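Local coordinates for protein xyloglucanase (Paenibacillus pabuli, PDB 2JEP) that hydrolyses the beta-1,4-glucan backbone of xyloglucan, a plant cell wall polysaccharide, as a family 5 glycoside hydrolase, at residues A106-L109 against N110-Q114; G148-T151 against A152-K156; K156-K159 against V160-I164; I205-D208 against T209-T213. All coordinates share one frame; numbering follows the deposited sequence.

All four interactions are local contacts along helices that pack outside the eight-stranded barrel. Interaction 1 lies on helix 106-120. Interactions 2 and 3 share helix 150-167 and meet at Lys156, and interaction 4 lies near the C-terminal end of helix 193-211. Interaction 2 is a surface contact, built on a helix N-cap and methyl groups against side-chain amides. The other three are partly buried. Interaction 1 puts a methyl on an indole face, interaction 3 sets two aromatic rings edge-to-face, and interaction 4 pairs a phenyl ring with a valine. Interactions 3 and 4 lie closest, with centres 9 Å apart, and pack directly through Trp161 on Phe206 and Gln162 on Thr209.

Interaction 1. Residues A106-L109 against N110-Q114; sequences AAWL and NRIQQ
Ile112 lays its CD1 methyl over one face of the Trp108 indole, one helical turn back. This is a CH-pi contact. CD1 sits 3.7 Å from the centroid of the five-membered ring of Trp108, 16° off the ring normal. The nearest ring atom is NE1 of Trp108, 3.5 Å from CD1 of Ile112. The indole swings out with CG anti to the backbone N (chi1 -176°), and the isoleucine reaches back to it through CG1. CD2 of Leu109 adds a looser apolar contact with the same methyl, at 4.3 Å from Ile112 CD1. With Trp108 cut back to alanine, the Ile112 methyl would probably lose the indole face it rests on, and the carbonyl of Ser91 the N-H it now accepts from the indole.

The polar contacts are mostly backbone bonds. Ile112 N bonds to Trp108 O at 2.9 Å. Asn110 N bonds to Ala106 O, also at 2.9 Å. A water donates to this same Ala106 O at 3.0 Å and reaches Asn110 OD1 more weakly. Asn110 OD1 also accepts from Lys167. The guanidinium of Arg111 leads away to a salt bridge with Glu62.

The contacts run three and four residues along the first turns of helix 106-120, the crossover helix of a beta-alpha-beta unit between strands 85-88 and 125-128 of the TIM barrel.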
loop_
_atom_site.group_PDB
_atom_site.type_symbol
_atom_site.label_atom_id
_atom_site.label_comp_id
_atom_site.label_asym_id
_atom_site.label_seq_id
_atom_site.Cartn_x
_atom_site.Cartn_y
_atom_site.Cartn_z
ATOM N N ALA A 106 -15.811 -6.064 17.480
ATOM C CA ALA A 106 -14.696 -6.039 18.422
ATOM C C ALA A 106 -13.689 -7.159 18.142
ATOM O O ALA A 106 -12.494 -6.957 18.231
ATOM C CB ALA A 106 -15.208 -6.117 19.881
ATOM N N ALA A 107 -14.184 -8.346 17.780
ATOM C CA ALA A 107 -13.305 -9.470 17.482
ATOM C C ALA A 107 -12.424 -9.176 16.281
ATOM O O ALA A 107 -11.289 -9.637 16.222
ATOM C CB ALA A 107 -14.131 -10.751 17.263
ATOM N N TRP A 108 -12.956 -8.432 15.317
ATOM C CA TRP A 108 -12.181 -8.068 14.141
ATOM C C TRP A 108 -11.050 -7.097 14.517
ATOM O O TRP A 108 -9.896 -7.303 14.153
ATOM C CB TRP A 108 -13.103 -7.496 13.063
ATOM C CG TRP A 108 -12.451 -7.163 11.760
ATOM C CD1 TRP A 108 -12.539 -5.972 11.091
ATOM C CD2 TRP A 108 -11.662 -8.031 10.934
ATOM N NE1 TRP A 108 -11.839 -6.054 9.898
ATOM C CE2 TRP A 108 -11.297 -7.303 9.776
ATOM C CE3 TRP A 108 -11.237 -9.353 11.055
ATOM C CZ2 TRP A 108 -10.520 -7.850 8.751
ATOM C CZ3 TRP A 108 -10.474 -9.902 10.037
ATOM C CH2 TRP A 108 -10.109 -9.151 8.904
ATOM N N LEU A 109 -11.363 -6.041 15.257
ATOM C CA LEU A 109 -10.323 -5.157 15.742
ATOM C C LEU A 109 -9.287 -5.897 16.581
ATOM O O LEU A 109 -8.094 -5.609 16.467
ATOM C CB LEU A 109 -10.906 -3.992 16.529
ATOM C CG LEU A 109 -11.555 -2.853 15.766
ATOM C CD1 LEU A 109 -12.177 -1.894 16.783
ATOM C CD2 LEU A 109 -10.538 -2.186 14.850
ATOM N N ASN A 110 -9.713 -6.848 17.402
ATOM C CA ASN A 110 -8.746 -7.616 18.196
ATOM C C ASN A 110 -7.840 -8.472 17.334
ATOM O O ASN A 110 -6.659 -8.632 17.631
ATOM C CB ASN A 110 -9.459 -8.484 19.234
ATOM C CG ASN A 110 -10.010 -7.675 20.368
ATOM O OD1 ASN A 110 -9.466 -6.621 20.698
ATOM N ND2 ASN A 110 -11.071 -8.183 21.000
ATOM N N ARG A 111 -8.395 -9.007 16.252
ATOM C CA ARG A 111 -7.573 -9.796 15.329
ATOM C C ARG A 111 -6.566 -8.923 14.580
ATOM O O ARG A 111 -5.394 -9.292 14.417
ATOM C CB ARG A 111 -8.433 -10.574 14.339
ATOM C CG ARG A 111 -7.649 -11.399 13.332
ATOM C CD ARG A 111 -6.767 -12.457 14.023
ATOM N NE ARG A 111 -5.936 -13.119 13.016
ATOM C CZ ARG A 111 -4.752 -13.666 13.258
ATOM N NH1 ARG A 111 -4.251 -13.714 14.484
ATOM N NH2 ARG A 111 -4.030 -14.135 12.249
ATOM N N ILE A 112 -7.032 -7.779 14.090
ATOM C CA ILE A 112 -6.125 -6.861 13.399
ATOM C C ILE A 112 -4.986 -6.486 14.346
ATOM O O ILE A 112 -3.802 -6.460 13.938
ATOM C CB ILE A 112 -6.876 -5.593 12.929
ATOM C CG1 ILE A 112 -7.964 -5.962 11.913
ATOM C CG2 ILE A 112 -5.885 -4.537 12.395
ATOM C CD1 ILE A 112 -9.092 -4.908 11.788
ATOM N N GLN A 113 -5.314 -6.205 15.605
ATOM C CA GLN A 113 -4.277 -5.838 16.556
ATOM C C GLN A 113 -3.279 -6.976 16.771
ATOM O O GLN A 113 -2.079 -6.740 16.872
ATOM C CB GLN A 113 -4.881 -5.373 17.880
ATOM C CG GLN A 113 -3.846 -5.198 18.948
ATOM C CD GLN A 113 -4.422 -4.701 20.214
ATOM O OE1 GLN A 113 -5.289 -5.347 20.803
ATOM N NE2 GLN A 113 -3.929 -3.567 20.665
ATOM N N GLN A 114 -3.757 -8.213 16.828
ATOM C CA GLN A 114 -2.842 -9.329 16.991
ATOM C C GLN A 114 -1.856 -9.405 15.807
ATOM O O GLN A 114 -0.660 -9.605 15.995
ATOM C CB GLN A 114 -3.633 -10.628 17.155
ATOM C CG GLN A 114 -2.822 -11.798 17.628
ATOM C CD GLN A 114 -2.517 -11.788 19.119
ATOM O OE1 GLN A 114 -1.973 -12.754 19.653
ATOM N NE2 GLN A 114 -2.845 -10.696 19.795
HETATM O O HOH W 1 -11.709 -4.686 20.012
#

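Interaction 2. Residues G148-T151 against A152-K156; sequences GNQT and AIKEK
The amide of Gln150 comes down beside the Ile153 methyl, with NE2 of Gln150 3.5 Å from Ile153 CD1. This is the more enclosed side of the contact. The glutamine chain folds at chi2 (-66°), which brings its amide beside that methyl. The amide is well held. Its NE2 donates to the carbonyls of Leu144 and Gly147, and its OE1 bonds to the hydroxyl of Tyr202 on helix 193-211. Ile153 itself also packs on Tyr202 and Leu143. Losing the Ile153 branch to a glycine is likely to open a gap beside the Gln150 amide and strip Tyr202 and Leu143 of an apolar neighbour. Lys154 runs its CG past the backbone, 3.2 Å from Gln150 O, while its CE stays 4.1 Å from Gln150 OE1.

The Asn149 side is the more exposed one, though its contacts are as short. Here Asn149 turns its carboxamide over the start of the helix. Its OD1 accepts from Ala152 N at 3.0 Å, with the N-H well above the carbonyl plane (56° out of it). The Ala152 methyl rests 3.4 Å from Asn149 OD1. Thr151 and Glu155 are joined through the backbone, Glu155 N to Thr151 O.

Asn149 is thus a classic N-cap, capping the first turn of helix 150-167 in this TIM-barrel enzyme.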
loop_
_atom_site.group_PDB
_atom_site.type_symbol
_atom_site.label_atom_id
_atom_site.label_comp_id
_atom_site.label_asym_id
_atom_site.label_seq_id
_atom_site.Cartn_x
_atom_site.Cartn_y
_atom_site.Cartn_z
ATOM N N GLY A 148 -23.521 8.419 -3.969
ATOM C CA GLY A 148 -24.494 9.482 -3.874
ATOM C C GLY A 148 -24.691 10.119 -2.520
ATOM O O GLY A 148 -25.166 11.247 -2.440
ATOM N N ASN A 149 -24.399 9.401 -1.458
ATOM C CA ASN A 149 -24.643 9.895 -0.088
ATOM C C ASN A 149 -23.324 10.219 0.599
ATOM O O ASN A 149 -22.869 9.512 1.489
ATOM C CB ASN A 149 -25.451 8.863 0.737
ATOM C CG ASN A 149 -26.035 9.451 2.048
ATOM O OD1 ASN A 149 -25.568 10.488 2.563
ATOM N ND2 ASN A 149 -27.053 8.748 2.608
ATOM N N GLN A 150 -22.700 11.297 0.153
ATOM C CA GLN A 150 -21.391 11.687 0.697
ATOM C C GLN A 150 -21.433 12.038 2.174
ATOM O O GLN A 150 -20.479 11.792 2.875
ATOM C CB GLN A 150 -20.755 12.818 -0.105
ATOM C CG GLN A 150 -20.323 12.366 -1.516
ATOM C CD GLN A 150 -19.197 11.356 -1.497
ATOM O OE1 GLN A 150 -18.250 11.480 -0.696
ATOM N NE2 GLN A 150 -19.293 10.338 -2.363
ATOM N N THR A 151 -22.555 12.566 2.661
ATOM C CA THR A 151 -22.663 12.830 4.083
ATOM C C THR A 151 -22.521 11.543 4.891
ATOM O O THR A 151 -21.775 11.507 5.862
ATOM C CB THR A 151 -23.989 13.507 4.389
ATOM O OG1 THR A 151 -24.007 14.772 3.734
ATOM C CG2 THR A 151 -24.188 13.688 5.901
ATOM N N ALA A 152 -23.236 10.491 4.506
ATOM C CA ALA A 152 -23.155 9.235 5.232
ATOM C C ALA A 152 -21.786 8.600 5.034
ATOM O O ALA A 152 -21.238 8.041 5.968
ATOM C CB ALA A 152 -24.270 8.276 4.801
ATOM N N ILE A 153 -21.254 8.634 3.813
ATOM C CA ILE A 153 -19.912 8.053 3.597
ATOM C C ILE A 153 -18.885 8.726 4.516
ATOM O O ILE A 153 -18.075 8.057 5.167
ATOM C CB ILE A 153 -19.482 8.183 2.141
ATOM C CG1 ILE A 153 -20.376 7.300 1.239
ATOM C CG2 ILE A 153 -18.010 7.836 1.960
ATOM C CD1 ILE A 153 -20.219 7.614 -0.286
ATOM N N LYS A 154 -18.905 10.052 4.553
ATOM C CA LYS A 154 -17.933 10.791 5.341
ATOM C C LYS A 154 -18.092 10.581 6.829
ATOM O O LYS A 154 -17.084 10.492 7.549
ATOM C CB LYS A 154 -18.007 12.278 5.012
ATOM C CG LYS A 154 -17.475 12.593 3.622
ATOM C CD LYS A 154 -17.746 14.046 3.251
ATOM C CE LYS A 154 -17.130 14.415 1.938
ATOM N NZ LYS A 154 -17.354 15.867 1.638
ATOM N N GLU A 155 -19.339 10.487 7.301
ATOM C CA GLU A 155 -19.540 10.234 8.709
ATOM C C GLU A 155 -19.136 8.825 9.109
ATOM O O GLU A 155 -18.526 8.620 10.140
ATOM C CB GLU A 155 -21.010 10.504 9.074
ATOM C CG GLU A 155 -21.383 10.276 10.524
ATOM C CD GLU A 155 -20.763 11.218 11.513
ATOM O OE1 GLU A 155 -20.305 12.312 11.112
ATOM O OE2 GLU A 155 -20.775 10.856 12.740
ATOM N N LYS A 156 -19.480 7.850 8.289
ATOM C CA LYS A 156 -19.067 6.474 8.525
ATOM C C LYS A 156 -17.555 6.379 8.564
ATOM O O LYS A 156 -16.975 5.741 9.436
ATOM C CB LYS A 156 -19.641 5.588 7.430
ATOM C CG LYS A 156 -19.353 4.087 7.557
ATOM C CD LYS A 156 -20.201 3.300 6.552
ATOM C CE LYS A 156 -19.934 1.818 6.569
ATOM N NZ LYS A 156 -20.925 1.110 5.692
#

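Interaction 3. Residues K156-K159 against V160-I164; sequences KYKK and VWQQI
Trp161 points the edge of its indole at the face of Tyr157. The two side chains run alongside each other in the same direction, yet their planes stand at 84°. The pair is an offset edge-to-face stack with 4.9 Å between the tyrosine ring and five-membered ring centroids. CD1 of Trp161 leads, 3.6 Å from Tyr157 CZ, over the rim of the phenol rather than its centre. Tyr157 OH and Trp161 NE1 both bond to the carbonyl of Ser179, which restrains how the two rings are turned.

The rings belong to helix 150-167 of the TIM barrel, on its buried side, where Trp161 also meets Phe177 of strand 175-178 and Phe206 of helix 193-211.

On another side of the helix, Gln162 lies between two lysine chains. It runs beside Lys159, whose CD comes to 3.5 Å from Gln162 OE1. Lys158 passes obliquely, with CE 3.5 Å from Gln162 NE2. A water accepts from both Lys159 NZ and Gln162 NE2.

Gln163 runs back along its helix, CG beside the backbone N (chi1 -66°). Its NE2 donates to Lys159 O at 3.0 Å, and its backbone N reaches the same oxygen at 3.2 Å from the opposite face of the carbonyl plane. The far oxygen of that amide, OE1, accepts from Ile104 N.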
loop_
_atom_site.group_PDB
_atom_site.type_symbol
_atom_site.label_atom_id
_atom_site.label_comp_id
_atom_site.label_asym_id
_atom_site.label_seq_id
_atom_site.Cartn_x
_atom_site.Cartn_y
_atom_site.Cartn_z
ATOM N N LYS A 156 -19.480 7.850 8.289
ATOM C CA LYS A 156 -19.067 6.474 8.525
ATOM C C LYS A 156 -17.555 6.379 8.564
ATOM O O LYS A 156 -16.975 5.741 9.436
ATOM C CB LYS A 156 -19.641 5.588 7.430
ATOM C CG LYS A 156 -19.353 4.087 7.557
ATOM C CD LYS A 156 -20.201 3.300 6.552
ATOM C CE LYS A 156 -19.934 1.818 6.569
ATOM N NZ LYS A 156 -20.925 1.110 5.692
ATOM N N TYR A 157 -16.905 6.996 7.585
ATOM C CA TYR A 157 -15.449 6.992 7.524
ATOM C C TYR A 157 -14.806 7.607 8.773
ATOM O O TYR A 157 -13.862 7.048 9.348
ATOM C CB TYR A 157 -15.030 7.724 6.249
ATOM C CG TYR A 157 -13.555 7.744 5.945
ATOM C CD1 TYR A 157 -12.897 6.590 5.536
ATOM C CD2 TYR A 157 -12.829 8.922 6.007
ATOM C CE1 TYR A 157 -11.565 6.618 5.176
ATOM C CE2 TYR A 157 -11.491 8.956 5.665
ATOM C CZ TYR A 157 -10.851 7.806 5.244
ATOM O OH TYR A 157 -9.507 7.866 4.910
ATOM N N LYS A 158 -15.321 8.762 9.200
ATOM C CA LYS A 158 -14.878 9.367 10.434
ATOM C C LYS A 158 -15.006 8.400 11.611
ATOM O O LYS A 158 -14.071 8.219 12.390
ATOM C CB LYS A 158 -15.660 10.664 10.699
ATOM C CG LYS A 158 -15.332 11.346 12.051
ATOM C CD LYS A 158 -16.287 12.513 12.271
ATOM C CE LYS A 158 -16.247 13.117 13.640
ATOM N NZ LYS A 158 -17.324 14.151 13.693
ATOM N N LYS A 159 -16.191 7.815 11.784
ATOM C CA LYS A 159 -16.418 6.945 12.935
ATOM C C LYS A 159 -15.535 5.696 12.891
ATOM O O LYS A 159 -15.054 5.241 13.939
ATOM C CB LYS A 159 -17.905 6.562 13.018
ATOM C CG LYS A 159 -18.831 7.711 13.391
ATOM C CD LYS A 159 -18.596 8.181 14.837
ATOM C CE LYS A 159 -19.725 9.049 15.387
ATOM N NZ LYS A 159 -19.441 9.317 16.845
ATOM N N VAL A 160 -15.321 5.145 11.686
ATOM C CA VAL A 160 -14.459 3.984 11.526
ATOM C C VAL A 160 -13.027 4.356 11.899
ATOM O O VAL A 160 -12.404 3.663 12.704
ATOM C CB VAL A 160 -14.602 3.418 10.107
ATOM C CG1 VAL A 160 -13.492 2.408 9.783
ATOM C CG2 VAL A 160 -15.984 2.795 9.967
ATOM N N TRP A 161 -12.486 5.465 11.361
ATOM C CA TRP A 161 -11.117 5.823 11.742
ATOM C C TRP A 161 -10.987 6.210 13.201
ATOM O O TRP A 161 -9.948 5.970 13.806
ATOM C CB TRP A 161 -10.508 6.897 10.826
ATOM C CG TRP A 161 -9.748 6.273 9.711
ATOM C CD1 TRP A 161 -10.015 6.330 8.364
ATOM C CD2 TRP A 161 -8.569 5.468 9.845
ATOM N NE1 TRP A 161 -9.080 5.618 7.682
ATOM C CE2 TRP A 161 -8.181 5.071 8.558
ATOM C CE3 TRP A 161 -7.784 5.073 10.932
ATOM C CZ2 TRP A 161 -7.064 4.270 8.337
ATOM C CZ3 TRP A 161 -6.689 4.277 10.698
ATOM C CH2 TRP A 161 -6.353 3.876 9.415
ATOM N N GLN A 162 -12.044 6.782 13.783
ATOM C CA GLN A 162 -11.981 7.087 15.222
ATOM C C GLN A 162 -11.689 5.808 15.994
ATOM O O GLN A 162 -10.860 5.786 16.917
ATOM C CB GLN A 162 -13.307 7.656 15.720
ATOM C CG GLN A 162 -13.585 9.099 15.473
ATOM C CD GLN A 162 -14.909 9.533 16.091
ATOM O OE1 GLN A 162 -15.659 8.712 16.598
ATOM N NE2 GLN A 162 -15.198 10.828 16.040
ATOM N N GLN A 163 -12.417 4.757 15.653
ATOM C CA GLN A 163 -12.277 3.474 16.352
ATOM C C GLN A 163 -10.950 2.788 16.096
ATOM O O GLN A 163 -10.337 2.255 17.014
ATOM C CB GLN A 163 -13.426 2.554 15.957
ATOM C CG GLN A 163 -14.776 3.027 16.429
ATOM C CD GLN A 163 -15.864 2.214 15.819
ATOM O OE1 GLN A 163 -16.120 1.082 16.252
ATOM N NE2 GLN A 163 -16.495 2.749 14.785
ATOM N N ILE A 164 -10.508 2.755 14.844
ATOM C CA ILE A 164 -9.213 2.096 14.556
ATOM C C ILE A 164 -8.107 2.875 15.267
ATOM O O ILE A 164 -7.235 2.302 15.930
ATOM C CB ILE A 164 -8.928 2.089 13.027
ATOM C CG1 ILE A 164 -9.984 1.312 12.247
ATOM C CG2 ILE A 164 -7.518 1.557 12.754
ATOM C CD1 ILE A 164 -9.995 1.614 10.742
HETATM O O HOH W 2 -18.044 11.753 16.494
#

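Interaction 4. Residues I205-D208 against T209-T213; sequences IFVD and TVRQT
Phe206 lies alongside Val210, with CD1 and CE1 of its ring against the CG2 methyl of the valine, which comes in obliquely. CE1 of Phe206 is 3.8 Å from Val210 CG2. The phenyl group leaves the helix with CG anti to the backbone N (chi1 158°). That carries it along the helix toward Val210 and in against the barrel. Both side chains pack on Leu222 and Phe177, on neighbouring strands of the sheet.

Thr209 makes the main polar contact. Its OG1 donates to Ile205 O at 2.7 Å, from above the carbonyl plane. Its backbone N donates to the same oxygen at 2.8 Å from the opposite face. The hydroxyl is placed for this by a chi1 of -63°, which sets OG1 beside the backbone N. The CG2 methyl of Ile205 lies 3.7 Å from Thr209 OG1.

Arg211 runs its CG close under the backbone, 3.2 Å from Val207 O. Its guanidinium continues to a salt bridge with Asp245 and to the carbonyls of Asn217 and Arg220.

Thr213 donates through both N and OG1 to Val210 O, the hydroxyl at 2.7 Å.

Phe206 and Val210 give the strands apolar surface, while the buried guanidinium is met by a carboxylate and carbonyls, which would be expected to favour its charged form. Each threonine hydroxyl donates to a backbone carbonyl three or four residues back, so two backbone oxygens, Ile205 O and Val210 O, are each gripped twice.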
loop_
_atom_site.group_PDB
_atom_site.type_symbol
_atom_site.label_atom_id
_atom_site.label_comp_id
_atom_site.label_asym_id
_atom_site.label_seq_id
_atom_site.Cartn_x
_atom_site.Cartn_y
_atom_site.Cartn_z
ATOM N N ILE A 205 -10.469 14.446 6.475
ATOM C CA ILE A 205 -11.227 13.862 7.597
ATOM C C ILE A 205 -10.389 12.846 8.359
ATOM O O ILE A 205 -10.361 12.836 9.610
ATOM C CB ILE A 205 -12.550 13.207 7.077
ATOM C CG1 ILE A 205 -13.515 14.292 6.585
ATOM C CG2 ILE A 205 -13.228 12.375 8.174
ATOM C CD1 ILE A 205 -14.600 13.761 5.632
ATOM N N PHE A 206 -9.719 11.974 7.612
ATOM C CA PHE A 206 -8.829 10.992 8.232
ATOM C C PHE A 206 -7.786 11.677 9.105
ATOM O O PHE A 206 -7.609 11.321 10.281
ATOM C CB PHE A 206 -8.190 10.131 7.124
ATOM C CG PHE A 206 -6.921 9.455 7.509
ATOM C CD1 PHE A 206 -6.924 8.317 8.297
ATOM C CD2 PHE A 206 -5.703 9.912 7.029
ATOM C CE1 PHE A 206 -5.716 7.659 8.581
ATOM C CE2 PHE A 206 -4.527 9.266 7.311
ATOM C CZ PHE A 206 -4.527 8.140 8.100
ATOM N N VAL A 207 -7.051 12.624 8.536
ATOM C CA VAL A 207 -5.967 13.256 9.282
ATOM C C VAL A 207 -6.502 13.889 10.572
ATOM O O VAL A 207 -6.005 13.617 11.661
ATOM C CB VAL A 207 -5.207 14.291 8.412
ATOM C CG1 VAL A 207 -4.272 15.153 9.276
ATOM C CG2 VAL A 207 -4.417 13.599 7.244
ATOM N N ASP A 208 -7.525 14.717 10.437
ATOM C CA ASP A 208 -8.007 15.455 11.600
ATOM C C ASP A 208 -8.651 14.541 12.633
ATOM O O ASP A 208 -8.518 14.760 13.838
ATOM C CB ASP A 208 -9.019 16.502 11.182
ATOM C CG ASP A 208 -8.421 17.615 10.306
ATOM O OD1 ASP A 208 -7.214 17.870 10.360
ATOM O OD2 ASP A 208 -9.192 18.263 9.582
ATOM N N THR A 209 -9.354 13.507 12.174
ATOM C CA THR A 209 -9.967 12.573 13.100
ATOM C C THR A 209 -8.911 11.815 13.886
ATOM O O THR A 209 -9.005 11.678 15.107
ATOM C CB THR A 209 -10.887 11.580 12.325
ATOM O OG1 THR A 209 -11.954 12.303 11.698
ATOM C CG2 THR A 209 -11.469 10.524 13.227
ATOM N N VAL A 210 -7.907 11.297 13.187
ATOM C CA VAL A 210 -6.853 10.552 13.876
ATOM C C VAL A 210 -6.150 11.431 14.900
ATOM O O VAL A 210 -5.881 10.984 16.027
ATOM C CB VAL A 210 -5.846 9.962 12.858
ATOM C CG1 VAL A 210 -4.572 9.485 13.567
ATOM C CG2 VAL A 210 -6.525 8.846 12.067
ATOM N N ARG A 211 -5.824 12.666 14.526
ATOM C CA ARG A 211 -5.066 13.510 15.442
ATOM C C ARG A 211 -5.830 13.761 16.739
ATOM O O ARG A 211 -5.214 13.935 17.776
ATOM C CB ARG A 211 -4.741 14.861 14.807
ATOM C CG ARG A 211 -3.811 14.845 13.615
ATOM C CD ARG A 211 -2.587 14.020 13.793
ATOM N NE ARG A 211 -1.677 14.151 12.680
ATOM C CZ ARG A 211 -0.665 13.330 12.469
ATOM N NH1 ARG A 211 -0.488 12.273 13.254
ATOM N NH2 ARG A 211 0.138 13.557 11.443
ATOM N N GLN A 212 -7.150 13.821 16.664
ATOM C CA GLN A 212 -7.955 14.174 17.841
ATOM C C GLN A 212 -8.284 12.980 18.736
ATOM O O GLN A 212 -8.962 13.140 19.758
ATOM C CB GLN A 212 -9.206 14.904 17.406
ATOM C CG GLN A 212 -8.893 16.239 16.770
ATOM C CD GLN A 212 -10.129 16.904 16.261
ATOM O OE1 GLN A 212 -10.457 16.799 15.079
ATOM N NE2 GLN A 212 -10.856 17.559 17.156
ATOM N N THR A 213 -7.825 11.796 18.363
ATOM C CA THR A 213 -7.848 10.711 19.291
ATOM C C THR A 213 -6.624 10.843 20.175
ATOM O O THR A 213 -5.753 11.696 19.961
ATOM C CB THR A 213 -7.905 9.334 18.610
ATOM O OG1 THR A 213 -6.714 9.125 17.836
ATOM C CG2 THR A 213 -9.147 9.237 17.715
#